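Local coordinates for flavin reductase domain protein, FMN-binding (Shewanella baltica, PDB 3HMZ), which binds flavin mononucleotide and, judging from its family, probably works as an NAD(P)-dependent flavin oxidoreductase, at residues A[19-33]-A[45-58]. Numbering follows the deposited sequence.
Sequences LAKAYRLLNHGPTVL and MAAAWCCALDFAPP. With FMN (flavin mononucleotide), chain B.
Tyr23 and Phe55 form a T-shaped pair: the Phe55 edge, led by CD1, stands over the centre of one Tyr23 face, with ring planes at 83° and centroids 4.8 Å apart. On the opposite Tyr23 face lies the CG methylene of Arg24, offset toward the rim, while Ala20 O, Asn27 OD1 and a water lie in plane at the edge. From there the Arg24 chain runs out extended, and its NE donates almost straight to Tyr23 OH (3.0 Å), the hydroxyl lying in the guanidinium plane. With chi1 at 75°, Tyr23 holds CG between its backbone N and carbonyl carbon, which turns the ring toward Phe55. Were Tyr23 replaced by an alanine, the Phe55 edge would probably lose the aromatic face it meets and Arg24 NE its acceptor.

The water at the ring edge donates to Leu19 O and Phe55 O and accepts from Tyr23 N, joining the backbone of 19-23 to that of Phe55; next to it, the Pro58 ring packs through CG on Leu19 CG (3.7 Å). Two further waters bridge Leu26 O to Ala52 N and Pro30 O to Cys50 O, where the backbones have separated. Beyond them the chains pair directly in the hairpin of strands 32-38 and 41-55: Val32 N to Ala47 O and Ala47 N to Val32 O are both 2.9 Å. Val32 CG2 rests on Cys50 CB (3.7 Å).

Past this pair, backbone donors turn to the cofactor: Ala48 N reaches FMN N5 (3.0 Å) and Trp49 N reaches FMN O4 (2.9 Å). Trp49 NE1 is bonded to Asn27 OD1 of the second subunit, linking flavin site and dimer interface. Donation to N5 and O4 would probably draw electron density toward that edge of the oxidised isoalloxazine, consistent with N5 being the atom that takes up hydride in flavoenzymes.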
loop_
_atom_site.group_PDB
_atom_site.type_symbol
_atom_site.label_atom_id
_atom_site.label_comp_id
_atom_site.label_asym_id
_atom_site.label_seq_id
_atom_site.Cartn_x
_atom_site.Cartn_y
_atom_site.Cartn_z
ATOM N N LEU A 19 -4.990 15.551 -12.085
ATOM C CA LEU A 19 -3.851 15.357 -11.190
ATOM C C LEU A 19 -4.250 15.257 -9.709
ATOM O O LEU A 19 -3.719 14.411 -8.998
ATOM C CB LEU A 19 -2.772 16.411 -11.434
ATOM C CG LEU A 19 -1.350 16.076 -11.069
ATOM C CD1 LEU A 19 -0.865 14.774 -11.737
ATOM C CD2 LEU A 19 -0.457 17.278 -11.402
ATOM N N ALA A 20 -5.255 16.040 -9.306
ATOM C CA ALA A 20 -5.798 16.022 -7.948
ATOM C C ALA A 20 -6.457 14.692 -7.548
ATOM O O ALA A 20 -6.762 14.501 -6.363
ATOM C CB ALA A 20 -6.842 17.153 -7.795
ATOM N N LYS A 21 -6.768 13.822 -8.520
ATOM C CA LYS A 21 -7.328 12.483 -8.242
ATOM C C LYS A 21 -6.344 11.361 -8.476
ATOM O O LYS A 21 -6.712 10.187 -8.248
ATOM C CB LYS A 21 -8.575 12.245 -9.088
ATOM C CG LYS A 21 -9.641 13.288 -8.796
ATOM C CD LYS A 21 -10.994 12.778 -8.793
ATOM C CE LYS A 21 -12.051 13.853 -8.482
ATOM N NZ LYS A 21 -11.913 14.550 -7.150
ATOM N N ALA A 22 -5.124 11.682 -8.938
ATOM C CA ALA A 22 -4.115 10.666 -9.240
ATOM C C ALA A 22 -3.840 9.705 -8.073
ATOM O O ALA A 22 -3.586 8.523 -8.280
ATOM C CB ALA A 22 -2.767 11.324 -9.720
ATOM N N TYR A 23 -3.902 10.221 -6.846
ATOM C CA TYR A 23 -3.648 9.364 -5.649
ATOM C C TYR A 23 -4.603 8.155 -5.599
ATOM O O TYR A 23 -4.247 7.090 -5.075
ATOM C CB TYR A 23 -3.752 10.152 -4.337
ATOM C CG TYR A 23 -5.169 10.457 -3.944
ATOM C CD1 TYR A 23 -5.877 11.538 -4.488
ATOM C CD2 TYR A 23 -5.839 9.632 -3.060
ATOM C CE1 TYR A 23 -7.206 11.760 -4.172
ATOM C CE2 TYR A 23 -7.160 9.856 -2.737
ATOM C CZ TYR A 23 -7.841 10.930 -3.277
ATOM O OH TYR A 23 -9.167 11.136 -2.966
ATOM N N ARG A 24 -5.797 8.313 -6.175
ATOM C CA ARG A 24 -6.789 7.224 -6.154
ATOM C C ARG A 24 -6.344 5.986 -6.940
ATOM O O ARG A 24 -6.799 4.882 -6.687
ATOM C CB ARG A 24 -8.127 7.698 -6.665
ATOM C CG ARG A 24 -8.736 8.743 -5.751
ATOM C CD ARG A 24 -10.068 9.106 -6.214
ATOM N NE ARG A 24 -10.655 10.179 -5.412
ATOM C CZ ARG A 24 -11.846 10.698 -5.662
ATOM N NH1 ARG A 24 -12.549 10.302 -6.710
ATOM N NH2 ARG A 24 -12.308 11.671 -4.884
ATOM N N LEU A 25 -5.416 6.190 -7.879
ATOM C CA LEU A 25 -4.887 5.102 -8.672
ATOM C C LEU A 25 -4.127 4.088 -7.790
ATOM O O LEU A 25 -3.941 2.936 -8.192
ATOM C CB LEU A 25 -3.969 5.639 -9.785
ATOM C CG LEU A 25 -4.688 6.544 -10.796
ATOM C CD1 LEU A 25 -3.687 7.244 -11.747
ATOM C CD2 LEU A 25 -5.767 5.792 -11.599
ATOM N N LEU A 26 -3.611 4.538 -6.635
ATOM C CA LEU A 26 -2.832 3.693 -5.752
ATOM C C LEU A 26 -3.488 3.450 -4.400
ATOM O O LEU A 26 -2.893 2.799 -3.554
ATOM C CB LEU A 26 -1.451 4.315 -5.516
ATOM C CG LEU A 26 -0.604 4.558 -6.752
ATOM C CD1 LEU A 26 0.718 5.202 -6.388
ATOM C CD2 LEU A 26 -0.388 3.261 -7.564
ATOM N N ASN A 27 -4.669 4.029 -4.165
ATOM C CA ASN A 27 -5.235 4.055 -2.810
ATOM C C ASN A 27 -5.557 2.685 -2.227
ATOM O O ASN A 27 -5.410 2.480 -1.020
ATOM C CB ASN A 27 -6.436 4.991 -2.751
ATOM C CG ASN A 27 -6.348 5.996 -1.638
ATOM O OD1 ASN A 27 -5.271 6.391 -1.241
ATOM N ND2 ASN A 27 -7.490 6.471 -1.191
ATOM N N HIS A 28 -5.929 1.759 -3.115
ATOM C CA HIS A 28 -6.239 0.395 -2.746
ATOM C C HIS A 28 -4.986 -0.496 -2.545
ATOM O O HIS A 28 -5.110 -1.692 -2.284
ATOM C CB HIS A 28 -7.210 -0.223 -3.737
ATOM C CG HIS A 28 -6.680 -0.327 -5.122
ATOM N ND1 HIS A 28 -6.245 0.769 -5.844
ATOM C CD2 HIS A 28 -6.601 -1.387 -5.949
ATOM C CE1 HIS A 28 -5.859 0.363 -7.043
ATOM N NE2 HIS A 28 -6.056 -0.946 -7.129
ATOM N N GLY A 29 -3.787 0.104 -2.652
ATOM C CA GLY A 29 -2.534 -0.554 -2.378
ATOM C C GLY A 29 -2.080 -1.647 -3.352
ATOM O O GLY A 29 -1.508 -2.656 -2.932
ATOM N N PRO A 30 -2.240 -1.417 -4.659
ATOM C CA PRO A 30 -1.773 -2.437 -5.588
ATOM C C PRO A 30 -0.244 -2.547 -5.623
ATOM O O PRO A 30 0.464 -1.580 -5.366
ATOM C CB PRO A 30 -2.240 -1.892 -6.948
ATOM C CG PRO A 30 -2.197 -0.373 -6.777
ATOM C CD PRO A 30 -2.683 -0.201 -5.366
ATOM N N THR A 31 0.220 -3.718 -6.016
ATOM C CA THR A 31 1.603 -3.920 -6.395
ATOM C C THR A 31 1.738 -3.231 -7.762
ATOM O O THR A 31 0.826 -3.287 -8.586
ATOM C CB THR A 31 1.920 -5.405 -6.436
ATOM O OG1 THR A 31 1.859 -5.889 -5.086
ATOM C CG2 THR A 31 3.263 -5.660 -7.021
ATOM N N VAL A 32 2.855 -2.527 -7.953
ATOM C CA VAL A 32 3.090 -1.756 -9.147
ATOM C C VAL A 32 4.295 -2.219 -9.918
ATOM O O VAL A 32 5.061 -3.067 -9.438
ATOM C CB VAL A 32 3.255 -0.248 -8.809
ATOM C CG1 VAL A 32 2.050 0.258 -7.997
ATOM C CG2 VAL A 32 4.537 0.023 -8.005
ATOM N N LEU A 33 4.422 -1.691 -11.131
ATOM C CA LEU A 33 5.679 -1.807 -11.892
ATOM C C LEU A 33 6.340 -0.430 -11.856
ATOM O O LEU A 33 5.693 0.590 -12.049
ATOM C CB LEU A 33 5.468 -2.263 -13.335
ATOM C CG LEU A 33 4.580 -3.475 -13.517
ATOM C CD1 LEU A 33 4.423 -3.723 -15.023
ATOM C CD2 LEU A 33 5.061 -4.700 -12.770
HETATM N N MSE A 45 10.873 -3.024 -13.060
HETATM C CA MSE A 45 10.854 -3.983 -11.958
HETATM C C MSE A 45 9.487 -3.945 -11.268
HETATM O O MSE A 45 8.688 -3.049 -11.531
HETATM C CB MSE A 45 11.947 -3.685 -10.924
HETATM C CG MSE A 45 11.819 -2.329 -10.226
HETATM SE SE MSE A 45 13.048 -2.097 -8.780
HETATM C CE MSE A 45 11.862 -2.248 -7.274
ATOM N N ALA A 46 9.249 -4.930 -10.406
ATOM C CA ALA A 46 8.029 -4.983 -9.595
ATOM C C ALA A 46 8.309 -4.334 -8.237
ATOM O O ALA A 46 9.411 -4.484 -7.668
ATOM C CB ALA A 46 7.538 -6.398 -9.401
ATOM N N ALA A 47 7.331 -3.590 -7.728
ATOM C CA ALA A 47 7.388 -3.029 -6.377
ATOM C C ALA A 47 6.048 -3.159 -5.666
ATOM O O ALA A 47 5.046 -2.581 -6.109
ATOM C CB ALA A 47 7.848 -1.555 -6.353
ATOM N N ALA A 48 6.017 -3.950 -4.587
ATOM C CA ALA A 48 4.860 -3.940 -3.700
ATOM C C ALA A 48 4.864 -2.716 -2.782
ATOM O O ALA A 48 3.799 -2.254 -2.357
ATOM C CB ALA A 48 4.814 -5.196 -2.848
ATOM N N TRP A 49 6.061 -2.187 -2.466
ATOM C CA TRP A 49 6.186 -1.143 -1.431
ATOM C C TRP A 49 6.171 0.259 -1.999
ATOM O O TRP A 49 7.104 1.021 -1.849
ATOM C CB TRP A 49 7.383 -1.424 -0.537
ATOM C CG TRP A 49 7.316 -2.728 0.176
ATOM C CD1 TRP A 49 6.255 -3.587 0.252
ATOM C CD2 TRP A 49 8.338 -3.305 0.981
ATOM N NE1 TRP A 49 6.571 -4.710 1.015
ATOM C CE2 TRP A 49 7.843 -4.546 1.485
ATOM C CE3 TRP A 49 9.641 -2.901 1.334
ATOM C CZ2 TRP A 49 8.609 -5.367 2.287
ATOM C CZ3 TRP A 49 10.393 -3.732 2.129
ATOM C CH2 TRP A 49 9.878 -4.945 2.599
ATOM N N CYS A 50 5.069 0.581 -2.657
ATOM C CA CYS A 50 4.805 1.869 -3.266
ATOM C C CYS A 50 3.500 2.371 -2.665
ATOM O O CYS A 50 2.543 1.640 -2.635
ATOM C CB CYS A 50 4.677 1.735 -4.778
ATOM S SG CYS A 50 4.317 3.333 -5.570
ATOM N N CYS A 51 3.492 3.598 -2.154
ATOM C CA CYS A 51 2.319 4.126 -1.442
ATOM C C CYS A 51 2.130 5.609 -1.731
ATOM O O CYS A 51 3.116 6.362 -1.830
ATOM C CB CYS A 51 2.509 3.895 0.064
ATOM S SG CYS A 51 1.078 4.212 1.070
ATOM N N ALA A 52 0.875 6.038 -1.852
ATOM C CA ALA A 52 0.568 7.452 -1.942
ATOM C C ALA A 52 1.128 8.180 -0.705
ATOM O O ALA A 52 1.234 7.622 0.393
ATOM C CB ALA A 52 -0.931 7.676 -2.060
ATOM N N LEU A 53 1.511 9.425 -0.930
ATOM C CA LEU A 53 2.098 10.294 0.113
ATOM C C LEU A 53 1.369 11.624 0.268
ATOM O O LEU A 53 1.352 12.176 1.388
ATOM C CB LEU A 53 3.589 10.529 -0.159
ATOM C CG LEU A 53 4.357 11.457 0.781
ATOM C CD1 LEU A 53 4.285 10.877 2.179
ATOM C CD2 LEU A 53 5.826 11.629 0.270
ATOM N N ASP A 54 0.821 12.173 -0.814
ATOM C CA ASP A 54 0.040 13.402 -0.731
ATOM C C ASP A 54 -0.972 13.455 -1.881
ATOM O O ASP A 54 -0.834 12.765 -2.894
ATOM C CB ASP A 54 0.985 14.620 -0.716
ATOM C CG ASP A 54 0.348 15.865 -0.084
ATOM O OD1 ASP A 54 -0.872 15.880 0.245
ATOM O OD2 ASP A 54 1.096 16.857 0.046
ATOM N N PHE A 55 -1.981 14.294 -1.699
ATOM C CA PHE A 55 -3.080 14.466 -2.639
ATOM C C PHE A 55 -2.873 15.520 -3.714
ATOM O O PHE A 55 -3.129 15.273 -4.871
ATOM C CB PHE A 55 -4.376 14.951 -1.908
ATOM C CG PHE A 55 -4.814 14.102 -0.799
ATOM C CD1 PHE A 55 -5.563 12.962 -1.050
ATOM C CD2 PHE A 55 -4.514 14.442 0.510
ATOM C CE1 PHE A 55 -6.034 12.171 -0.016
ATOM C CE2 PHE A 55 -4.944 13.641 1.563
ATOM C CZ PHE A 55 -5.727 12.514 1.304
ATOM N N ALA A 56 -2.466 16.712 -3.293
ATOM C CA ALA A 56 -2.484 17.861 -4.192
ATOM C C ALA A 56 -1.418 18.832 -3.764
ATOM O O ALA A 56 -1.582 19.499 -2.721
ATOM C CB ALA A 56 -3.863 18.517 -4.188
ATOM N N PRO A 57 -0.304 18.899 -4.507
ATOM C CA PRO A 57 0.020 18.088 -5.684
ATOM C C PRO A 57 0.324 16.657 -5.235
ATOM O O PRO A 57 0.827 16.458 -4.125
ATOM C CB PRO A 57 1.241 18.786 -6.279
ATOM C CG PRO A 57 1.820 19.564 -5.186
ATOM C CD PRO A 57 0.678 19.995 -4.326
ATOM N N PRO A 58 -0.034 15.658 -6.067
ATOM C CA PRO A 58 0.228 14.289 -5.660
ATOM C C PRO A 58 1.701 13.938 -5.449
ATOM O O PRO A 58 2.578 14.419 -6.170
ATOM C CB PRO A 58 -0.369 13.464 -6.786
ATOM C CG PRO A 58 -0.380 14.406 -7.947
ATOM C CD PRO A 58 -0.681 15.733 -7.370
HETATM N N1 FMN B . 12.093 -4.716 -4.818
HETATM C C2 FMN B . 12.156 -3.497 -4.187
HETATM O O2 FMN B . 13.240 -2.920 -4.108
HETATM N N3 FMN B . 10.995 -2.938 -3.686
HETATM C C4 FMN B . 9.784 -3.554 -3.751
HETATM O O4 FMN B . 8.783 -2.982 -3.243
HETATM C C4A FMN B . 9.739 -4.809 -4.380
HETATM N N5 FMN B . 8.544 -5.495 -4.507
HETATM C C5A FMN B . 8.427 -6.633 -5.290
HETATM C C6 FMN B . 7.174 -7.209 -5.555
HETATM C C7 FMN B . 7.056 -8.363 -6.322
HETATM C C7M FMN B . 5.712 -8.955 -6.610
HETATM C C8 FMN B . 8.213 -8.958 -6.833
HETATM C C8M FMN B . 8.139 -10.222 -7.667
HETATM C C9 FMN B . 9.443 -8.371 -6.572
HETATM C C9A FMN B . 9.599 -7.221 -5.813
HETATM N N10 FMN B . 10.825 -6.612 -5.558
HETATM C C10 FMN B . 10.891 -5.387 -4.915
HETATM C "C1'" FMN B . 12.101 -7.115 -6.178
HETATM C "C2'" FMN B . 12.512 -6.424 -7.485
HETATM O "O2'" FMN B . 11.400 -6.252 -8.379
HETATM C "C3'" FMN B . 13.590 -7.308 -8.102
HETATM O "O3'" FMN B . 14.736 -7.293 -7.256
HETATM C "C4'" FMN B . 13.908 -6.976 -9.574
HETATM O "O4'" FMN B . 14.543 -8.125 -10.126
HETATM C "C5'" FMN B . 14.793 -5.761 -9.765
HETATM O "O5'" FMN B . 15.050 -5.637 -11.164
HETATM P P FMN B . 16.213 -4.670 -11.686
HETATM O O1P FMN B . 16.281 -4.994 -13.168
HETATM O O2P FMN B . 15.872 -3.239 -11.384
HETATM O O3P FMN B . 17.483 -5.041 -10.966
HETATM O O HOH W 1 -3.721 13.190 -6.507
HETATM O O HOH W 2 -1.111 3.854 -1.826
HETATM O O HOH W 3 0.165 0.986 -4.153
#